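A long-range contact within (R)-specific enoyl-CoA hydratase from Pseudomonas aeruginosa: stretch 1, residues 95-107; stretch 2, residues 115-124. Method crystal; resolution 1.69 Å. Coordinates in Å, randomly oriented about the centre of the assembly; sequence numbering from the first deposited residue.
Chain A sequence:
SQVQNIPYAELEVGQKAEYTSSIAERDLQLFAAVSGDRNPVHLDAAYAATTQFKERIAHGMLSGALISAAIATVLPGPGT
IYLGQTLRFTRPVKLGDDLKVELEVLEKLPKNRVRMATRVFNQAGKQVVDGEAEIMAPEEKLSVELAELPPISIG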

# COMPACT_ATOMS: atom_id res chain seq x y z
N LEU A 95 -13.56 1.82 -10.51
CA LEU A 95 -13.47 0.66 -11.38
C LEU A 95 -13.46 1.12 -12.82
O LEU A 95 -14.30 1.94 -13.22
N GLY A 96 -12.50 0.63 -13.62
CA GLY A 96 -12.42 1.09 -15.00
C GLY A 96 -11.60 2.33 -15.28
O GLY A 96 -11.53 2.80 -16.42
N ASP A 97 -10.97 2.90 -14.26
CA ASP A 97 -10.00 3.97 -14.47
C ASP A 97 -8.68 3.36 -14.90
O ASP A 97 -8.48 2.16 -14.75
N ASP A 98 -7.75 4.18 -15.44
CA ASP A 98 -6.39 3.72 -15.74
C ASP A 98 -5.46 4.69 -15.04
O ASP A 98 -5.66 5.88 -15.17
N LEU A 99 -4.47 4.18 -14.34
CA LEU A 99 -3.60 5.08 -13.59
C LEU A 99 -2.21 5.11 -14.18
O LEU A 99 -1.70 4.12 -14.66
N LYS A 100 -1.59 6.28 -14.09
CA LYS A 100 -0.20 6.43 -14.45
C LYS A 100 0.58 6.98 -13.26
O LYS A 100 0.23 8.06 -12.75
N VAL A 101 1.54 6.21 -12.78
CA VAL A 101 2.46 6.67 -11.76
C VAL A 101 3.58 7.43 -12.44
O VAL A 101 4.18 6.94 -13.42
N GLU A 102 3.82 8.64 -11.97
CA GLU A 102 4.96 9.42 -12.45
C GLU A 102 5.96 9.58 -11.31
O GLU A 102 5.60 10.08 -10.25
N LEU A 103 7.19 9.16 -11.54
CA LEU A 103 8.25 9.32 -10.55
C LEU A 103 9.14 10.44 -11.02
O LEU A 103 9.40 10.56 -12.21
N GLU A 104 9.68 11.22 -10.09
CA GLU A 104 10.68 12.21 -10.49
C GLU A 104 11.75 12.34 -9.41
O GLU A 104 11.41 12.50 -8.25
N VAL A 105 13.03 12.31 -9.80
CA VAL A 105 14.10 12.48 -8.81
C VAL A 105 14.14 13.95 -8.34
O VAL A 105 14.32 14.86 -9.16
N LEU A 106 13.93 14.20 -7.04
CA LEU A 106 13.87 15.58 -6.54
C LEU A 106 15.22 16.02 -5.98
O LEU A 106 15.66 17.15 -6.20
N GLU A 107 15.88 15.12 -5.27
CA GLU A 107 17.13 15.42 -4.57
C GLU A 107 17.98 14.17 -4.47
O GLU A 107 17.44 13.10 -4.21
N ARG A 115 15.34 11.57 -2.70
CA ARG A 115 13.96 11.98 -2.50
C ARG A 115 13.28 11.97 -3.87
O ARG A 115 13.78 12.57 -4.82
N MET A 116 12.17 11.23 -3.98
CA MET A 116 11.52 10.95 -5.26
C MET A 116 10.12 11.47 -5.18
O MET A 116 9.40 11.16 -4.21
N ALA A 117 9.72 12.31 -6.14
CA ALA A 117 8.32 12.70 -6.18
C ALA A 117 7.52 11.50 -6.70
O ALA A 117 8.02 10.79 -7.57
N THR A 118 6.34 11.25 -6.15
CA THR A 118 5.55 10.07 -6.54
C THR A 118 4.12 10.51 -6.78
O THR A 118 3.35 10.67 -5.85
N ARG A 119 3.77 10.78 -8.04
CA ARG A 119 2.45 11.31 -8.37
C ARG A 119 1.67 10.26 -9.13
O ARG A 119 2.28 9.46 -9.86
N VAL A 120 0.35 10.28 -8.99
CA VAL A 120 -0.48 9.31 -9.73
C VAL A 120 -1.60 10.09 -10.40
O VAL A 120 -2.27 10.91 -9.77
N PHE A 121 -1.79 9.80 -11.68
CA PHE A 121 -2.83 10.44 -12.49
C PHE A 121 -3.75 9.42 -13.09
O PHE A 121 -3.32 8.32 -13.39
N ASN A 122 -4.99 9.82 -13.31
CA ASN A 122 -5.94 8.93 -13.96
C ASN A 122 -6.00 9.24 -15.45
O ASN A 122 -5.27 10.10 -15.96
N GLN A 123 -6.89 8.54 -16.14
CA GLN A 123 -6.94 8.57 -17.61
C GLN A 123 -7.32 9.94 -18.17
O GLN A 123 -7.08 10.22 -19.35
N ALA A 124 -7.89 10.79 -17.32
CA ALA A 124 -8.33 12.13 -17.71
C ALA A 124 -7.27 13.17 -17.33
O ALA A 124 -7.45 14.39 -17.47

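The two strands run antiparallel, and in the pleated sheet they form, bridged residues send their side chains to the same face. One face is apolar and buried: Leu99, Val101, Leu103 and Val105 from the first strand, Met116, Thr118 and Val120 from the second. Val120 (chi1 t) lies between two neighbours, its CG1 3.9 Å from Leu99 CB and its CG2 4.0 Å from Val101 CG2; beta-branched valine favours the extended backbone here. Leu103 (m, t) places CD2 3.8 Å from Thr118 CG2, so the threonine (p) offers its methyl to the apolar layer while its hydroxyl is satisfied elsewhere in the structure. Met116 (t, p, p) is long and flexible enough to bring SD 4.0 Å from Leu103 CB and 3.9 Å from Val105 CG2.

The other face is largely charged, with Ala117 and Phe121 among its ionic side chains. Small Ala117 sits opposite Glu104, and Leu106 (m, t) brings CG to 3.9 Å from Ala117 CB. Arg119 (m, t, t) extends along this face to meet two glutamates, both t, t at chi1 and chi2: its NH1 forms salt bridges with Glu102 OE1 at 2.9 Å and Glu104 OE1 at 2.8 Å, both acids lying at the guanidinium edge, where its N-H groups point. Glu102 OE1 also lies 4.1 Å from Phe121 CE1, at the edge of the ring (chi1 m).

At one end, a beta bulge between Val105 and Glu107 turns Leu106 toward the second strand. Beyond it Arg115 (t, t, m) reaches Glu107 (m, t) in a salt bridge, NH2 to OE1 at 2.6 Å. At the other end, the Gln123 amide (p, m) serves both ways: NE2 donates to Asp97 OD1 at 2.8 Å, and OE1 accepts from Asp98 N at 2.9 Å. A water links Asp97 OD2 (2.8 Å from its O) to Asn122 ND2 (3.0 Å from the same O).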

# COMPACT_ATOMS: atom_id res chain seq x y z
CB LEU A 95 -14.64 -0.28 -11.13
CG LEU A 95 -14.69 -1.55 -11.97
CD1 LEU A 95 -13.47 -2.42 -11.67
CD2 LEU A 95 -16.00 -2.28 -11.63
CB ASP A 97 -9.81 4.79 -13.18
CG ASP A 97 -10.97 5.71 -12.89
OD1 ASP A 97 -11.85 5.87 -13.75
OD2 ASP A 97 -11.03 6.30 -11.80
CB ASP A 98 -6.07 3.72 -17.23
CG ASP A 98 -6.71 2.57 -17.97
OD1 ASP A 98 -6.19 1.43 -17.87
OD2 ASP A 98 -7.71 2.82 -18.68
CB LEU A 99 -3.53 4.66 -12.11
CG LEU A 99 -4.85 4.61 -11.40
CD1 LEU A 99 -4.60 4.22 -9.93
CD2 LEU A 99 -5.56 5.95 -11.48
CB LYS A 100 -0.06 7.39 -15.65
CG LYS A 100 1.37 7.73 -15.99
CD LYS A 100 1.42 8.75 -17.11
CE LYS A 100 0.48 9.94 -16.78
NZ LYS A 100 0.44 11.03 -17.83
CB VAL A 101 3.07 5.51 -10.94
CG1 VAL A 101 4.17 6.04 -10.04
CG2 VAL A 101 1.97 4.79 -10.15
CB GLU A 102 4.52 10.79 -12.95
CG GLU A 102 5.75 11.54 -13.51
CD GLU A 102 5.53 13.03 -13.78
OE1 GLU A 102 5.02 13.77 -12.91
OE2 GLU A 102 5.89 13.45 -14.90
CB LEU A 103 9.09 8.05 -10.40
CG LEU A 103 8.34 6.78 -10.00
CD1 LEU A 103 9.34 5.64 -9.89
CD2 LEU A 103 7.59 7.04 -8.68
CB GLU A 104 10.03 13.57 -10.70
CG GLU A 104 11.05 14.61 -11.23
CD GLU A 104 10.45 16.02 -11.34
OE1 GLU A 104 9.21 16.15 -11.35
OE2 GLU A 104 11.24 17.00 -11.41
CB VAL A 105 15.47 12.08 -9.36
CG1 VAL A 105 16.55 12.41 -8.31
CG2 VAL A 105 15.52 10.58 -9.78
CB LEU A 106 12.80 15.75 -5.44
CG LEU A 106 11.33 15.60 -5.79
CD1 LEU A 106 10.50 15.76 -4.56
CD2 LEU A 106 10.89 16.66 -6.87
CB GLU A 107 16.86 15.94 -3.14
CG GLU A 107 15.91 17.12 -3.06
CD GLU A 107 15.46 17.45 -1.65
OE1 GLU A 107 16.29 17.39 -0.71
OE2 GLU A 107 14.27 17.78 -1.48
CB ARG A 115 13.90 13.37 -1.83
CG ARG A 115 12.53 13.94 -1.68
CD ARG A 115 12.47 15.17 -0.77
NE ARG A 115 12.73 14.78 0.60
CZ ARG A 115 13.84 15.10 1.27
NH1 ARG A 115 13.99 14.68 2.52
NH2 ARG A 115 14.78 15.85 0.69
CB MET A 116 11.51 9.43 -5.54
CG MET A 116 10.99 9.06 -6.90
SD MET A 116 12.28 9.12 -8.17
CE MET A 116 13.51 8.16 -7.32
CB ALA A 117 8.11 13.91 -7.08
CB THR A 118 5.61 8.95 -5.46
OG1 THR A 118 5.09 9.46 -4.23
CG2 THR A 118 7.06 8.51 -5.21
CB ARG A 119 2.57 12.58 -9.24
CG ARG A 119 3.56 13.62 -8.65
CD ARG A 119 4.02 14.64 -9.70
NE ARG A 119 5.08 15.52 -9.16
CZ ARG A 119 6.28 15.72 -9.71
NH1 ARG A 119 6.61 15.16 -10.87
NH2 ARG A 119 7.14 16.54 -9.12
CB VAL A 120 -1.12 8.22 -8.83
CG1 VAL A 120 -1.85 7.18 -9.72
CG2 VAL A 120 -0.06 7.54 -7.99
CB PHE A 121 -2.21 11.25 -13.63
CG PHE A 121 -1.28 12.33 -13.17
CD1 PHE A 121 0.05 12.04 -13.00
CD2 PHE A 121 -1.75 13.59 -12.86
CE1 PHE A 121 0.96 13.01 -12.54
CE2 PHE A 121 -0.84 14.61 -12.39
CZ PHE A 121 0.50 14.30 -12.25
CB ASN A 122 -7.33 9.02 -13.32
CG ASN A 122 -7.99 10.40 -13.46
OD1 ASN A 122 -7.62 11.19 -14.32
ND2 ASN A 122 -8.98 10.67 -12.62
CB GLN A 123 -7.91 7.49 -18.12
CG GLN A 123 -9.40 7.70 -17.80
CD GLN A 123 -9.76 7.21 -16.44
OE1 GLN A 123 -8.87 6.82 -15.66
NE2 GLN A 123 -11.06 7.16 -16.15
CB ALA A 124 -9.63 12.44 -17.06
O HOH W 1 -9.64 8.49 -10.74